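Local coordinates for protein putative transcriptional regulator (PDB 3LWF) that probably binds DNA as a transcription factor of the Rrf2 family, through a winged helix-turn-helix domain, at residues G66-A71 with R100-P105. Residues are numbered along the deposited sequence; the frame is centred on the assembly and turned at random.
Sequences GPLRNA and RTLEGP. With SO4 (sulfate ion), chain L; SO4 (sulfate ion), chain F.
In the winged helix-turn-helix domain, P67 and L68 in the last turns of helix 58-70, and A71 just after it, pack against T101 and L102 in the last turn of helix 95-102. The contact is mostly apolar; no hydrogen bond crosses it. With chi1 at -60°, T101 turns CG2 anti to its backbone N and lays that methyl against the P67 turn, while OG1 stays beside the backbone N. T101 CG2 lies 3.4 Å from P67 O, a methyl resting against a carbonyl oxygen. The same methyl also touches P67 CB and A71 CB. T101 OG1 is hydrogen-bonded to D97 O, one turn back in its own helix. L102 splits its two methyls between neighbours: CD2 meets P67 CB at 3.9 Å, and CD1 meets L68 CD2 at 3.9 Å. The L68 and L102 side chains cross at about a right angle. Both leucines are buried, and L68 also touches T33 of helix 24-38 and V74 of strand 74-77. On the helix 58-70 side, N70 ND2 donates to O4 of a sulfate, probably from the crystallisation liquor, at 2.7 Å, and R69 NH2 makes a weak bond to its O3. The contact joins helix 58-70, probably the recognition helix, to helix 95-102, which follows the two-stranded wing; this order fits the winged helix-turn-helix fold of Rrf2 regulators.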
loop_
_atom_site.group_PDB
_atom_site.type_symbol
_atom_site.label_atom_id
_atom_site.label_comp_id
_atom_site.label_asym_id
_atom_site.label_seq_id
_atom_site.Cartn_x
_atom_site.Cartn_y
_atom_site.Cartn_z
ATOM N N GLY A 66 20.143 -14.065 10.959
ATOM C CA GLY A 66 19.708 -14.786 12.172
ATOM C C GLY A 66 18.214 -15.064 12.160
ATOM O O GLY A 66 17.786 -16.214 12.240
ATOM N N PRO A 67 17.400 -14.012 12.020
ATOM C CA PRO A 67 15.959 -14.251 11.980
ATOM C C PRO A 67 15.554 -15.157 10.815
ATOM O O PRO A 67 14.655 -15.972 10.984
ATOM C CB PRO A 67 15.389 -12.856 11.826
ATOM C CG PRO A 67 16.401 -11.969 12.483
ATOM C CD PRO A 67 17.727 -12.582 12.186
ATOM N N LEU A 68 16.219 -15.033 9.650
ATOM C CA LEU A 68 15.939 -15.903 8.515
ATOM C C LEU A 68 16.261 -17.373 8.845
ATOM O O LEU A 68 15.495 -18.294 8.513
ATOM C CB LEU A 68 16.748 -15.473 7.257
ATOM C CG LEU A 68 16.355 -14.109 6.666
ATOM C CD1 LEU A 68 17.249 -13.697 5.452
ATOM C CD2 LEU A 68 14.882 -14.135 6.280
ATOM N N ARG A 69 17.375 -17.576 9.522
ATOM C CA ARG A 69 17.812 -18.910 9.893
ATOM C C ARG A 69 16.855 -19.482 10.938
ATOM O O ARG A 69 16.360 -20.606 10.819
ATOM C CB ARG A 69 19.263 -18.853 10.406
ATOM C CG ARG A 69 19.926 -20.212 10.598
ATOM C CD ARG A 69 21.180 -20.125 11.485
ATOM N NE ARG A 69 20.800 -19.536 12.757
ATOM C CZ ARG A 69 21.329 -18.439 13.293
ATOM N NH1 ARG A 69 22.334 -17.810 12.692
ATOM N NH2 ARG A 69 20.845 -17.966 14.447
ATOM N N ASN A 70 16.556 -18.695 11.944
ATOM C CA ASN A 70 15.663 -19.163 13.007
ATOM C C ASN A 70 14.259 -19.481 12.469
ATOM O O ASN A 70 13.594 -20.296 13.024
ATOM C CB ASN A 70 15.582 -18.130 14.137
ATOM C CG ASN A 70 16.894 -18.028 14.951
ATOM O OD1 ASN A 70 17.758 -18.881 14.866
ATOM N ND2 ASN A 70 17.019 -16.983 15.740
ATOM N N ALA A 71 13.816 -18.825 11.393
ATOM C CA ALA A 71 12.491 -19.073 10.837
ATOM C C ALA A 71 12.508 -20.228 9.821
ATOM O O ALA A 71 11.484 -20.502 9.249
ATOM C CB ALA A 71 11.926 -17.792 10.175
ATOM N N ARG A 100 8.031 -10.254 6.481
ATOM C CA ARG A 100 7.483 -10.211 7.846
ATOM C C ARG A 100 8.445 -10.805 8.872
ATOM O O ARG A 100 8.327 -10.509 10.065
ATOM C CB ARG A 100 6.130 -10.900 7.929
ATOM C CG ARG A 100 5.057 -10.246 7.069
ATOM C CD ARG A 100 3.674 -10.547 7.628
ATOM N NE ARG A 100 2.597 -10.209 6.705
ATOM C CZ ARG A 100 2.221 -10.964 5.681
ATOM N NH1 ARG A 100 2.862 -12.102 5.414
ATOM N NH2 ARG A 100 1.223 -10.576 4.899
ATOM N N THR A 101 9.404 -11.626 8.430
ATOM C CA THR A 101 10.443 -12.116 9.354
ATOM C C THR A 101 11.383 -10.983 9.758
ATOM O O THR A 101 11.822 -10.907 10.906
ATOM C CB THR A 101 11.254 -13.304 8.745
ATOM O OG1 THR A 101 10.370 -14.391 8.454
ATOM C CG2 THR A 101 12.354 -13.778 9.678
ATOM N N LEU A 102 11.675 -10.088 8.832
ATOM C CA LEU A 102 12.720 -9.071 9.026
ATOM C C LEU A 102 12.207 -7.670 9.411
ATOM O O LEU A 102 12.935 -6.912 10.061
ATOM C CB LEU A 102 13.635 -9.009 7.779
ATOM C CG LEU A 102 14.555 -10.247 7.672
ATOM C CD1 LEU A 102 15.346 -10.266 6.376
ATOM C CD2 LEU A 102 15.518 -10.324 8.880
ATOM N N GLU A 103 10.985 -7.321 8.999
ATOM C CA GLU A 103 10.393 -6.034 9.319
ATOM C C GLU A 103 9.534 -6.132 10.520
ATOM O O GLU A 103 8.905 -7.137 10.775
ATOM C CB GLU A 103 9.532 -5.520 8.181
ATOM C CG GLU A 103 10.346 -5.251 6.918
ATOM C CD GLU A 103 11.136 -3.949 7.012
ATOM O OE1 GLU A 103 10.545 -2.922 7.366
ATOM O OE2 GLU A 103 12.336 -3.933 6.735
ATOM N N GLY A 104 9.444 -5.049 11.242
ATOM C CA GLY A 104 8.330 -4.918 12.152
ATOM C C GLY A 104 6.999 -4.869 11.393
ATOM O O GLY A 104 6.958 -4.885 10.144
ATOM N N PRO A 105 5.895 -4.809 12.143
ATOM C CA PRO A 105 4.574 -4.687 11.525
ATOM C C PRO A 105 4.590 -3.533 10.550
ATOM O O PRO A 105 5.049 -2.466 10.918
ATOM C CB PRO A 105 3.643 -4.388 12.726
ATOM C CG PRO A 105 4.360 -4.963 13.899
ATOM C CD PRO A 105 5.835 -4.729 13.613
HETATM S S SO4 L . 20.195 -14.745 16.427
HETATM O O1 SO4 L . 20.258 -14.311 17.829
HETATM O O2 SO4 L . 19.509 -13.732 15.579
HETATM O O3 SO4 L . 21.523 -15.027 15.880
HETATM O O4 SO4 L . 19.472 -16.014 16.464
HETATM S S SO4 F . 10.701 -1.310 11.654
HETATM O O1 SO4 F . 9.678 -0.418 11.099
HETATM O O2 SO4 F . 11.920 -0.533 11.897
HETATM O O3 SO4 F . 10.106 -1.822 12.888
HETATM O O4 SO4 F . 10.963 -2.368 10.666
#